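Local coordinates for caspase recruitment domain-containing protein 19 (Homo sapiens, PDB 4FH0), which associates with BCL10 through its caspase recruitment domain, the part present here, and helps to inhibit BCL10-induced activation of NF-kappa-B, at residues Ala57-Arg60 with Val61-Cys64; Asp65-Ser68 with His69-Arg72. The protein carries 2 engineered substitutions. One frame throughout, in Å; residues are numbered along the deposited sequence.

Contact 1: residues Ala57-Arg60 with Val61-Cys64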
loop_
_atom_site.group_PDB
_atom_site.type_symbol
_atom_site.label_atom_id
_atom_site.label_comp_id
_atom_site.label_asym_id
_atom_site.label_seq_id
_atom_site.Cartn_x
_atom_site.Cartn_y
_atom_site.Cartn_z
ATOM N N ALA A 57 -0.062 11.580 11.854
ATOM C CA ALA A 57 -1.339 10.873 11.642
ATOM C C ALA A 57 -1.161 9.388 11.951
ATOM O O ALA A 57 -0.105 8.841 11.657
ATOM C CB ALA A 57 -1.783 11.045 10.208
ATOM N N SER A 58 -2.183 8.732 12.506
ATOM C CA SER A 58 -2.052 7.310 12.839
ATOM C C SER A 58 -1.781 6.484 11.583
ATOM O O SER A 58 -2.313 6.746 10.500
ATOM C CB SER A 58 -3.284 6.750 13.547
ATOM O OG SER A 58 -4.259 6.308 12.624
ATOM N N LEU A 59 -0.931 5.484 11.744
ATOM C CA LEU A 59 -0.548 4.631 10.634
ATOM C C LEU A 59 -1.766 3.982 9.980
ATOM O O LEU A 59 -1.850 3.938 8.754
ATOM C CB LEU A 59 0.459 3.592 11.110
ATOM C CG LEU A 59 0.933 2.649 10.025
ATOM C CD1 LEU A 59 1.651 3.388 8.926
ATOM C CD2 LEU A 59 1.842 1.621 10.660
ATOM N N ARG A 60 -2.722 3.506 10.780
ATOM C CA ARG A 60 -3.874 2.825 10.192
ATOM C C ARG A 60 -4.697 3.788 9.315
ATOM O O ARG A 60 -5.187 3.400 8.246
ATOM C CB ARG A 60 -4.759 2.178 11.256
ATOM C CG ARG A 60 -5.991 1.460 10.697
ATOM C CD ARG A 60 -6.534 0.387 11.660
ATOM N NE ARG A 60 -7.576 -0.450 11.049
ATOM C CZ ARG A 60 -8.859 -0.107 10.970
ATOM N NH1 ARG A 60 -9.271 1.058 11.461
ATOM N NH2 ARG A 60 -9.734 -0.921 10.390
ATOM N N VAL A 61 -4.851 5.032 9.768
ATOM C CA VAL A 61 -5.601 6.022 9.007
ATOM C C VAL A 61 -4.887 6.285 7.679
ATOM O O VAL A 61 -5.527 6.298 6.617
ATOM C CB VAL A 61 -5.793 7.321 9.818
ATOM C CG1 VAL A 61 -6.279 8.478 8.913
ATOM C CG2 VAL A 61 -6.776 7.070 10.940
ATOM N N ARG A 62 -3.570 6.486 7.728
ATOM C CA ARG A 62 -2.793 6.693 6.515
ATOM C C ARG A 62 -2.901 5.483 5.589
ATOM O O ARG A 62 -3.047 5.650 4.383
ATOM C CB ARG A 62 -1.346 7.010 6.865
ATOM C CG ARG A 62 -1.179 8.407 7.407
ATOM C CD ARG A 62 0.255 8.697 7.748
ATOM N NE ARG A 62 0.679 8.150 9.030
ATOM C CZ ARG A 62 1.761 7.408 9.246
ATOM N NH1 ARG A 62 2.524 7.006 8.244
ATOM N NH2 ARG A 62 2.060 7.046 10.494
ATOM N N LEU A 63 -2.861 4.276 6.139
ATOM C CA LEU A 63 -2.955 3.081 5.289
ATOM C C LEU A 63 -4.313 2.973 4.631
ATOM O O LEU A 63 -4.409 2.638 3.464
ATOM C CB LEU A 63 -2.688 1.807 6.074
ATOM C CG LEU A 63 -1.266 1.350 6.137
ATOM C CD1 LEU A 63 -1.231 0.151 7.071
ATOM C CD2 LEU A 63 -0.770 0.993 4.733
ATOM N N CYS A 64 -5.375 3.203 5.395
ATOM C CA CYS A 64 -6.703 3.143 4.819
ATOM C C CYS A 64 -6.835 4.183 3.712
ATOM O O CYS A 64 -7.459 3.924 2.685
ATOM C CB CYS A 64 -7.765 3.379 5.887
ATOM S SG CYS A 64 -7.966 2.027 7.086
#
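Arg62 reaches back past the start of its own helix and grips the backbone carbonyl of Ala57 side-on: NE lies 2.8 Å and NH2 3.0 Å from Ala57 O. That oxygen is only 8° out of the guanidinium plane, and both N-H groups point to it, NE from above the carbonyl plane and NH2 nearly in line with the C=O bond. The bend that makes this possible is at chi3 (-80°), after an extended chi2; it brings the guanidinium beside the helix start, with Leu59 CA 3.4 Å above one face, offset toward its rim. The Leu59 side chain crosses that of Arg62 at about a right angle, Leu59 CD1 standing 3.8 Å from Arg62 NH1.

Ser58 is the N-cap. With chi1 at 87°, its OG sits between backbone N and carbonyl carbon and accepts from Val61 N at 3.2 Å, a fairly straight bond. Regular helical bonding starts with Arg62 N to Ser58 O and continues with Leu63 N to Leu59 O.

Beyond the turn, Arg62 forms a salt bridge to Glu26 and a hydrogen bond to Phe52 O, tying the beginning of helix 59-73 to helices 26-37 and 46-52, while Leu59 and Leu63 pack on Val29 of helix 26-37.

Contact 2: residues Asp65-Ser68 with His69-Arg72; sequences DLMS and HLQR. Engineered in segment 65-68: Met67 (natural residue Leu).
Leu66 and Leu70 carry the apolar part of this helical turn: Leu66 CG lies 4.0 Å from Leu70 CD1, the two side chains meeting at a slant. The engineered Met67, a selenomethionine, runs alongside Leu70 in the same direction, its CE 4.1 Å from Leu70 CD1; bends at chi2 and chi3 fold the chain round to that position.

The backbone bonds are regular i to i+4 pairs, from His69 N to Asp65 O (2.9 Å) through Arg72 N to Ser68 O (3.1 Å).

Among polar side chains, Arg72 folds back, bent at chi3 (59°), and lays its guanidinium over Ser68 O, which stands 3.7 Å above the centre of the plane. Water 1 lies in that plane at the edge, accepting from Arg72 NH1 at 3.0 Å and donating to Asp65 O. Gln71 runs extended beyond CG, with Gln71 CG 3.1 Å from Met67 O, the acceptor of its own backbone N-H, and NE2 near Met67 CB; an alanine here would probably uncover that carbonyl and leave Met67 CB without the amide beside it.

With Leu66 against Phe52, and Met67 and Leu70 against Leu11 and Phe81, this is an amphipathic helix contributing to the core of the helical CARD bundle.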
loop_
_atom_site.group_PDB
_atom_site.type_symbol
_atom_site.label_atom_id
_atom_site.label_comp_id
_atom_site.label_asym_id
_atom_site.label_seq_id
_atom_site.Cartn_x
_atom_site.Cartn_y
_atom_site.Cartn_z
ATOM N N ASP A 65 -6.268 5.366 3.923
ATOM C CA ASP A 65 -6.325 6.402 2.895
ATOM C C ASP A 65 -5.500 5.997 1.673
ATOM O O ASP A 65 -5.894 6.256 0.551
ATOM C CB ASP A 65 -5.866 7.759 3.442
ATOM C CG ASP A 65 -6.857 8.366 4.395
ATOM O OD1 ASP A 65 -8.001 7.879 4.477
ATOM O OD2 ASP A 65 -6.468 9.341 5.069
ATOM N N LEU A 66 -4.371 5.333 1.889
ATOM C CA LEU A 66 -3.570 4.834 0.771
ATOM C C LEU A 66 -4.366 3.798 -0.014
ATOM O O LEU A 66 -4.376 3.814 -1.246
ATOM C CB LEU A 66 -2.247 4.253 1.273
ATOM C CG LEU A 66 -1.364 3.664 0.167
ATOM C CD1 LEU A 66 -0.969 4.675 -0.867
ATOM C CD2 LEU A 66 -0.120 3.023 0.789
HETATM N N MSE A 67 -5.034 2.889 0.690
HETATM C CA MSE A 67 -5.832 1.894 -0.009
HETATM C C MSE A 67 -6.917 2.539 -0.849
HETATM O O MSE A 67 -7.130 2.134 -1.983
HETATM C CB MSE A 67 -6.477 0.909 0.961
HETATM C CG MSE A 67 -5.500 0.142 1.817
HETATM SE SE MSE A 67 -4.195 -0.907 0.781
HETATM C CE MSE A 67 -2.648 0.212 1.089
ATOM N N SER A 68 -7.592 3.550 -0.302
ATOM C CA SER A 68 -8.622 4.241 -1.058
ATOM C C SER A 68 -8.035 4.912 -2.284
ATOM O O SER A 68 -8.632 4.903 -3.351
ATOM C CB SER A 68 -9.314 5.277 -0.188
ATOM O OG SER A 68 -9.986 4.660 0.887
ATOM N N HIS A 69 -6.881 5.537 -2.115
ATOM C CA HIS A 69 -6.202 6.191 -3.214
ATOM C C HIS A 69 -5.875 5.217 -4.344
ATOM O O HIS A 69 -6.137 5.506 -5.511
ATOM C CB HIS A 69 -4.938 6.849 -2.670
ATOM C CG HIS A 69 -4.105 7.516 -3.715
ATOM N ND1 HIS A 69 -4.036 8.883 -3.838
ATOM C CD2 HIS A 69 -3.292 7.010 -4.669
ATOM C CE1 HIS A 69 -3.225 9.190 -4.833
ATOM N NE2 HIS A 69 -2.771 8.073 -5.365
ATOM N N LEU A 70 -5.325 4.054 -4.001
ATOM C CA LEU A 70 -4.947 3.074 -5.011
ATOM C C LEU A 70 -6.172 2.492 -5.691
ATOM O O LEU A 70 -6.174 2.307 -6.907
ATOM C CB LEU A 70 -4.120 1.964 -4.372
ATOM C CG LEU A 70 -2.773 2.375 -3.782
ATOM C CD1 LEU A 70 -2.255 1.280 -2.885
ATOM C CD2 LEU A 70 -1.766 2.693 -4.877
ATOM N N GLN A 71 -7.202 2.176 -4.913
ATOM C CA GLN A 71 -8.421 1.619 -5.496
ATOM C C GLN A 71 -9.054 2.573 -6.495
ATOM O O GLN A 71 -9.590 2.127 -7.532
ATOM C CB GLN A 71 -9.428 1.231 -4.401
ATOM C CG GLN A 71 -8.931 0.072 -3.530
ATOM C CD GLN A 71 -9.681 -0.112 -2.230
ATOM O OE1 GLN A 71 -10.737 0.449 -2.026
ATOM N NE2 GLN A 71 -9.134 -0.930 -1.353
ATOM N N ARG A 72 -9.021 3.873 -6.209
ATOM C CA ARG A 72 -9.634 4.838 -7.137
ATOM C C ARG A 72 -8.767 5.088 -8.376
ATOM O O ARG A 72 -9.281 5.440 -9.448
ATOM C CB ARG A 72 -10.008 6.154 -6.416
ATOM C CG ARG A 72 -8.889 7.138 -6.104
ATOM C CD ARG A 72 -9.441 8.481 -5.551
ATOM N NE ARG A 72 -10.227 8.300 -4.327
ATOM C CZ ARG A 72 -9.766 8.433 -3.079
ATOM N NH1 ARG A 72 -8.506 8.764 -2.846
ATOM N NH2 ARG A 72 -10.578 8.219 -2.052
HETATM O O HOH W 1 -7.288 8.538 -0.088
#

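How the contacts relate
Contacts 1 and 2 are consecutive parts of helix 59-73, with centres 12 Å apart: residues 57-64 come first and enter the helix, and residues 65-72 carry on directly toward its end. They adjoin at Cys64 and Asp65, and a hydrogen bond from Ser68 OG to Cys64 O spans the join. Their surroundings overlap in part. Contact 1, about 11 Å from the chain centre, meets helix 26-37, the end of helix 46-52 and loop residues; contact 2, at about 8 Å, also meets helix 46-52, and in addition helices 7-18 and 75-88. One helix thus links four others, and both contacts belong to the same CARD, the domain through which the protein associates with BCL10.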